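Local coordinates for protein discoidin-2 (Dictyostelium discoideum, PDB 2VM9) that binds galactose and N-acetylgalactosamine as a trimeric, calcium-containing lectin and may take part in spore formation and spore-coat assembly, at residues V8-L11 and L15-L18; V189-E194 and P199-G204; K206-H211 and G215-E220. All blocks are in the same frame, centred on the assembly; numbering follows the deposited sequence. Where two conformers were deposited one is given.

Contact 1: residues V8-L11 and L15-L18; sequences VSCL and LLNL
Cys10 and Leu16 are packed tightly between residues 8-11 and 15-18: the CD1 methyl of Leu16 presses on CB of Cys10 at 3.5 Å, closer than carbon atoms usually come. The sulfur lies farther off, with Cys10 SG 4.1 Å from the same Leu16 CD1, so the methyl sits at the root of the thiol rather than at its end. One backbone hydrogen bond fixes this middle, from Leu15 N to Cys10 O at 3.0 Å; it is nearly straight at hydrogen (168°), the donor standing 24° off the carbonyl plane.

To one end of this bond, Val8 and Leu15 cross at about a right angle, Val8 CG1 touching Leu15 CD1 at 3.5 Å. Val8 CG1 reaches that methyl because it stands anti to the backbone N (chi1 168°).

The packing is looser at the other end. Leu11 starts out pointing away from 15-18, but its branch swings back and meets Leu18 crosswise, methyl against methyl, with Leu11 CD2 3.8 Å from Leu18 CD2; Leu18 alone of the touching residues remains partly exposed. Around the contact, Trp149 of strand 146-153 packs on Leu11 and Ala65 of strand 63-67 on Leu16 and Leu18, while Ser67 of a second subunit touches Leu15.

The two segments feed different sheets of the F5/8 type C beta-sandwich, strand 8-9 one and strand 17-20 the other. Their union is thus almost wholly apolar, a single backbone bond joining the two segments, with methyl packing around it.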
# COMPACT_ATOMS: atom_id res chain seq x y z
N VAL A 8 -13.78 2.90 9.97
CA VAL A 8 -12.51 3.29 10.58
C VAL A 8 -12.51 4.81 10.77
O VAL A 8 -12.80 5.53 9.83
CB VAL A 8 -11.35 2.91 9.63
CG1 VAL A 8 -10.01 3.54 10.07
CG2 VAL A 8 -11.26 1.37 9.51
N SER A 9 -12.16 5.27 11.98
CA SER A 9 -11.95 6.69 12.27
C SER A 9 -10.52 7.01 11.83
O SER A 9 -9.57 6.66 12.53
CB SER A 9 -12.11 6.94 13.79
OG SER A 9 -13.44 6.60 14.20
N CYS A 10 -10.38 7.64 10.67
CA CYS A 10 -9.07 7.79 10.04
C CYS A 10 -8.09 8.63 10.86
O CYS A 10 -6.95 8.22 11.04
CB CYS A 10 -9.19 8.36 8.64
SG CYS A 10 -10.04 7.23 7.54
N LEU A 11 -8.52 9.81 11.31
CA LEU A 11 -7.61 10.68 12.06
C LEU A 11 -7.28 10.07 13.43
O LEU A 11 -6.13 10.14 13.87
CB LEU A 11 -8.22 12.07 12.25
CG LEU A 11 -8.60 12.90 11.01
CD1 LEU A 11 -8.73 14.37 11.48
CD2 LEU A 11 -7.72 12.74 9.79
N LEU A 15 -4.14 7.65 10.27
CA LEU A 15 -4.01 7.04 8.95
C LEU A 15 -3.81 8.05 7.81
O LEU A 15 -3.48 7.65 6.69
CB LEU A 15 -5.22 6.15 8.64
CG LEU A 15 -5.38 4.92 9.55
CD1 LEU A 15 -6.65 4.15 9.23
CD2 LEU A 15 -4.14 3.99 9.44
N LEU A 16 -4.07 9.32 8.08
CA LEU A 16 -4.03 10.32 7.01
C LEU A 16 -3.08 11.46 7.38
O LEU A 16 -3.01 11.85 8.54
CB LEU A 16 -5.43 10.89 6.75
CG LEU A 16 -6.45 9.85 6.28
CD1 LEU A 16 -7.83 10.47 6.25
CD2 LEU A 16 -6.05 9.30 4.89
N ASN A 17 -2.34 11.96 6.40
CA ASN A 17 -1.55 13.17 6.55
C ASN A 17 -2.54 14.34 6.38
O ASN A 17 -3.44 14.27 5.53
CB ASN A 17 -0.52 13.29 5.41
CG ASN A 17 0.46 12.11 5.34
OD1 ASN A 17 0.53 11.37 4.31
ND2 ASN A 17 1.26 11.94 6.39
N LEU A 18 -2.38 15.40 7.18
CA LEU A 18 -3.24 16.60 7.05
C LEU A 18 -2.39 17.80 6.65
O LEU A 18 -1.26 17.97 7.13
CB LEU A 18 -3.95 16.92 8.37
CG LEU A 18 -4.97 15.92 8.93
CD1 LEU A 18 -5.77 16.58 10.06
CD2 LEU A 18 -5.89 15.46 7.82

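Contact 2: residues V189-E194 and P199-G204; sequences VKFPVE and PIVSIG
Apolar packing supplies every contact between residues 189-194 and 199-204, and all of it passes through the ring of Phe191. The far end of the ring does the touching. CG of Pro199, at the corner of the pyrrolidine, lies 3.7 Å from Phe191 CE2 and equally far from CZ; it lies obliquely against that ring bond, the two side chains sliding past each other in opposite directions. Val201 approaches differently: its CG2 methyl comes head-on at the ring edge, in the ring plane, 3.9 Å from Phe191 CZ. With CG1 of Val201 anti to the backbone N (chi1 174°), CG2 is the branch left to meet the ring.

Further apolar neighbours pack on the same residues. Phe195, in the connection between the segments, meets Phe191 ring against ring, edge-to-face; Tyr250 and Ala252 of strand 243-254 also touch Phe191, while Ile226 packs on both Pro199 and Val201.

Polar interactions run outside this core, and no hydrogen bond joins the two segments. Within 189-194, Lys190 NZ makes a weak bond of 3.4 Å to Phe191 O. The backbones look to other strands instead: Phe191 pairs with Lys229, Ser202 with Val251.

The segments belong to the two opposed sheets of the lectin-like domain, where strand 183-190 ends and strand 200-211 begins. With one phenyl ring set against a proline and a valine, the link between them depends on shape and hydrophobic burial, and the backbone groups find their partners outside the contact, many of them in the strands of their own sheets.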
# COMPACT_ATOMS: atom_id res chain seq x y z
N VAL A 189 9.33 -27.50 -3.94
CA VAL A 189 9.58 -26.17 -4.46
C VAL A 189 9.97 -25.27 -3.28
O VAL A 189 9.29 -25.24 -2.27
CB VAL A 189 8.32 -25.63 -5.19
CG1 VAL A 189 8.58 -24.24 -5.77
CG2 VAL A 189 7.88 -26.62 -6.30
N LYS A 190 11.07 -24.57 -3.43
CA LYS A 190 11.47 -23.59 -2.42
C LYS A 190 11.17 -22.21 -2.99
O LYS A 190 11.53 -21.92 -4.13
CB LYS A 190 12.97 -23.74 -2.12
CG LYS A 190 13.48 -22.85 -0.99
CD LYS A 190 15.00 -23.01 -0.80
CE LYS A 190 15.68 -21.64 -0.68
NZ LYS A 190 15.50 -20.78 -1.93
N PHE A 191 10.47 -21.37 -2.22
CA PHE A 191 10.14 -20.01 -2.68
C PHE A 191 11.45 -19.23 -2.79
O PHE A 191 12.36 -19.45 -1.99
CB PHE A 191 9.20 -19.29 -1.71
CG PHE A 191 7.85 -19.95 -1.55
CD1 PHE A 191 7.09 -20.31 -2.68
CD2 PHE A 191 7.33 -20.20 -0.28
CE1 PHE A 191 5.83 -20.93 -2.52
CE2 PHE A 191 6.07 -20.81 -0.11
CZ PHE A 191 5.32 -21.18 -1.25
N PRO A 192 11.56 -18.34 -3.79
CA PRO A 192 12.79 -17.52 -3.85
C PRO A 192 13.12 -16.88 -2.49
O PRO A 192 14.29 -16.87 -2.09
CB PRO A 192 12.45 -16.47 -4.90
CG PRO A 192 11.50 -17.21 -5.85
CD PRO A 192 10.65 -18.04 -4.91
N VAL A 193 12.11 -16.38 -1.79
CA VAL A 193 12.28 -15.76 -0.47
C VAL A 193 11.28 -16.36 0.51
O VAL A 193 10.14 -16.67 0.11
CB VAL A 193 12.02 -14.21 -0.55
CG1 VAL A 193 12.17 -13.54 0.83
CG2 VAL A 193 12.94 -13.57 -1.54
N GLU A 194 11.66 -16.54 1.77
CA GLU A 194 10.75 -17.08 2.76
C GLU A 194 9.66 -16.06 3.11
O GLU A 194 9.95 -14.88 3.33
CB GLU A 194 11.48 -17.55 4.03
CG GLU A 194 10.55 -18.17 5.07
CD GLU A 194 11.27 -18.70 6.31
OE1 GLU A 194 12.50 -18.58 6.42
OE2 GLU A 194 10.57 -19.29 7.16
N PRO A 199 1.60 -19.07 2.82
CA PRO A 199 0.77 -18.60 1.72
C PRO A 199 -0.21 -19.67 1.20
O PRO A 199 -0.16 -20.82 1.64
CB PRO A 199 1.79 -18.30 0.63
CG PRO A 199 2.86 -19.37 0.87
CD PRO A 199 2.93 -19.53 2.36
N ILE A 200 -1.08 -19.28 0.28
CA ILE A 200 -1.83 -20.26 -0.50
C ILE A 200 -1.00 -20.45 -1.77
O ILE A 200 -0.13 -19.61 -2.09
CB ILE A 200 -3.27 -19.80 -0.78
CG1 ILE A 200 -3.29 -18.53 -1.64
CG2 ILE A 200 -4.03 -19.60 0.54
CD1 ILE A 200 -2.98 -18.73 -3.17
N VAL A 201 -1.18 -21.56 -2.47
CA VAL A 201 -0.40 -21.76 -3.69
C VAL A 201 -1.35 -22.25 -4.77
O VAL A 201 -1.90 -23.37 -4.69
CB VAL A 201 0.77 -22.77 -3.51
CG1 VAL A 201 1.46 -23.05 -4.85
CG2 VAL A 201 1.83 -22.24 -2.50
N SER A 202 -1.52 -21.41 -5.78
CA SER A 202 -2.39 -21.71 -6.92
C SER A 202 -1.55 -22.18 -8.08
O SER A 202 -0.43 -21.72 -8.28
CB SER A 202 -3.17 -20.46 -7.33
OG SER A 202 -4.11 -20.15 -6.33
N ILE A 203 -2.08 -23.13 -8.86
CA ILE A 203 -1.27 -23.73 -9.93
C ILE A 203 -2.07 -23.86 -11.23
O ILE A 203 -3.29 -23.89 -11.22
CB ILE A 203 -0.67 -25.13 -9.50
CG1 ILE A 203 -1.77 -26.19 -9.29
CG2 ILE A 203 0.22 -25.00 -8.24
CD1 ILE A 203 -1.26 -27.64 -8.94
N GLY A 204 -1.35 -23.92 -12.35
CA GLY A 204 -1.99 -24.07 -13.65
C GLY A 204 -1.06 -24.79 -14.58
O GLY A 204 0.13 -24.47 -14.65

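Contact 3: residues K206-H211 and G215-E220; sequences KKVDAH and GQMRWE
Strands 206-211 and 216-220 run at 132° to each other, their axes 7.8 Å apart at closest approach, and with no hydrogen bond between them they meet through side chains. Val208 and Trp219 form one half of the contact, crossing at about a right angle. CG2 of Val208 comes obliquely on the pyrrole-side rim of the indole, 3.6 Å from Trp219 NE1 and 3.7 Å from Trp219 CE2. A chi1 of 59° places CG of Trp219 between its backbone N and carbonyl carbon, turning the ring into the space between the strands.

Met217 supplies the other half. Its chain leaves with CG anti to the backbone N, then folds at chi2 (58°) and chi3, which brings the thioether against Ala210: Met217 SD lies 3.9 Å from Ala210 CB, and Met217 CE lies 3.6 Å from Ala210 O. The same sulfur stands in the plane of the Trp219 indole, at its edge, so the tryptophan is touched by both valine and methionine. A phosphate ion, probably from the crystallisation liquor, lies beside Trp219.

The core continues across the trimer axis region, where Met217 packs on Met217 of both neighbouring subunits. Strand 206-211 pairs antiparallel with a strand of the second subunit, and Asp209 OD1 and His211 ND1 bond to Gln216 of that subunit; Arg218 is bridged to Asp213 of its own chain.

Asp209 and Arg218, which bind carbohydrate, point away from this buried packing, and Trp238 completes the carbohydrate site. The arrangement is in keeping with the H-type lectin fold, a trimeric beta-sandwich whose sheets continue from subunit to subunit and whose sugar sites lie at the subunit interfaces.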
# COMPACT_ATOMS: atom_id res chain seq x y z
N LYS A 206 0.94 -25.87 -17.85
CA LYS A 206 1.42 -25.30 -19.11
C LYS A 206 2.17 -26.27 -20.01
O LYS A 206 2.72 -25.88 -21.04
CB LYS A 206 2.24 -24.02 -18.88
CG LYS A 206 3.54 -24.24 -18.12
CD LYS A 206 4.32 -22.91 -18.09
CE LYS A 206 5.64 -23.09 -17.40
NZ LYS A 206 6.41 -21.79 -17.13
N LYS A 207 2.17 -27.55 -19.63
CA LYS A 207 2.76 -28.56 -20.50
C LYS A 207 2.21 -29.91 -20.15
O LYS A 207 2.23 -30.30 -18.97
CB LYS A 207 4.30 -28.61 -20.38
CG LYS A 207 4.89 -29.78 -21.19
CD LYS A 207 6.36 -29.96 -20.82
CE LYS A 207 7.00 -31.01 -21.66
NZ LYS A 207 8.44 -31.21 -21.28
N VAL A 208 1.71 -30.62 -21.17
CA VAL A 208 1.33 -32.02 -21.03
C VAL A 208 2.12 -32.83 -22.04
O VAL A 208 2.11 -32.52 -23.22
CB VAL A 208 -0.17 -32.22 -21.27
CG1 VAL A 208 -0.47 -33.74 -21.42
CG2 VAL A 208 -0.97 -31.58 -20.15
N ASP A 209 2.82 -33.87 -21.56
CA ASP A 209 3.46 -34.82 -22.46
C ASP A 209 3.09 -36.16 -21.83
O ASP A 209 3.70 -36.58 -20.87
CB ASP A 209 4.98 -34.61 -22.47
CG ASP A 209 5.69 -35.51 -23.48
OD1 ASP A 209 5.04 -36.40 -24.08
OD2 ASP A 209 6.90 -35.26 -23.71
N ALA A 210 2.03 -36.78 -22.34
CA ALA A 210 1.42 -37.95 -21.66
C ALA A 210 0.66 -38.82 -22.62
O ALA A 210 0.02 -38.33 -23.58
CB ALA A 210 0.47 -37.51 -20.54
N HIS A 211 0.66 -40.12 -22.33
CA HIS A 211 -0.04 -41.05 -23.17
C HIS A 211 -1.40 -41.32 -22.54
O HIS A 211 -1.53 -41.42 -21.32
CB HIS A 211 0.76 -42.37 -23.28
CG HIS A 211 0.54 -43.07 -24.58
ND1 HIS A 211 1.30 -42.80 -25.70
CD2 HIS A 211 -0.37 -44.01 -24.95
CE1 HIS A 211 0.87 -43.55 -26.71
NE2 HIS A 211 -0.15 -44.29 -26.28
N GLY A 215 -7.17 -44.26 -24.60
CA GLY A 215 -8.02 -43.09 -24.87
C GLY A 215 -8.37 -42.22 -23.67
O GLY A 215 -8.79 -41.06 -23.87
N GLN A 216 -8.21 -42.74 -22.45
CA GLN A 216 -8.49 -41.92 -21.24
C GLN A 216 -7.22 -41.16 -20.82
O GLN A 216 -6.15 -41.78 -20.59
CB GLN A 216 -8.98 -42.77 -20.07
CG GLN A 216 -9.57 -41.90 -18.95
CD GLN A 216 -11.00 -41.39 -19.29
OE1 GLN A 216 -11.63 -41.88 -20.23
NE2 GLN A 216 -11.52 -40.44 -18.50
N MET A 217 -7.33 -39.84 -20.73
CA MET A 217 -6.23 -39.00 -20.19
C MET A 217 -6.50 -38.77 -18.72
O MET A 217 -7.62 -38.39 -18.35
CB MET A 217 -6.19 -37.65 -20.90
CG MET A 217 -5.07 -36.70 -20.39
SD MET A 217 -3.45 -37.46 -20.56
CE MET A 217 -3.11 -37.16 -22.31
N ARG A 218 -5.48 -38.96 -17.89
CA ARG A 218 -5.60 -38.78 -16.44
C ARG A 218 -4.31 -38.11 -15.96
O ARG A 218 -3.23 -38.70 -16.01
CB ARG A 218 -5.78 -40.12 -15.71
CG ARG A 218 -6.98 -40.98 -16.17
CD ARG A 218 -7.00 -42.28 -15.38
NE ARG A 218 -8.08 -43.15 -15.85
CZ ARG A 218 -7.90 -44.14 -16.71
NH1 ARG A 218 -6.70 -44.42 -17.20
NH2 ARG A 218 -8.95 -44.92 -17.02
N TRP A 219 -4.42 -36.86 -15.56
CA TRP A 219 -3.30 -36.22 -14.89
C TRP A 219 -3.84 -35.21 -13.88
O TRP A 219 -4.92 -34.66 -14.05
CB TRP A 219 -2.31 -35.59 -15.87
CG TRP A 219 -2.85 -34.53 -16.79
CD1 TRP A 219 -3.15 -34.66 -18.13
CD2 TRP A 219 -3.08 -33.16 -16.47
NE1 TRP A 219 -3.60 -33.47 -18.65
CE2 TRP A 219 -3.56 -32.53 -17.65
CE3 TRP A 219 -2.92 -32.40 -15.30
CZ2 TRP A 219 -3.90 -31.17 -17.69
CZ3 TRP A 219 -3.27 -31.02 -15.34
CH2 TRP A 219 -3.75 -30.43 -16.53
N GLU A 220 -3.08 -34.98 -12.83
CA GLU A 220 -3.49 -33.97 -11.85
C GLU A 220 -2.23 -33.42 -11.17
O GLU A 220 -1.23 -34.14 -11.04
CB GLU A 220 -4.46 -34.58 -10.82
CG GLU A 220 -4.95 -33.60 -9.74
CD GLU A 220 -6.07 -34.13 -8.86
OE1 GLU A 220 -6.37 -35.35 -8.91
OE2 GLU A 220 -6.69 -33.29 -8.14

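From the N terminus, contact 1 closes a short loop, with three residues between its segments, at the start of the F5/8 type C beta-sandwich and carries the chain from one of its sheets to the other. Far along the sequence, beyond the linker, contact 2 closes the connection between strands 183-190 and 200-211, and contact 3 the four-residue connection, 212-215, between strands 200-211 and 216-224. The three follow in series; none nests or crosses. Contacts 2 and 3 share strand 200-211, and each spans the two sheets of the lectin-like domain, their centres about 23 Å apart. Contact 1 lies about 54 Å from contact 3, centre to centre. All three touch the second subunit.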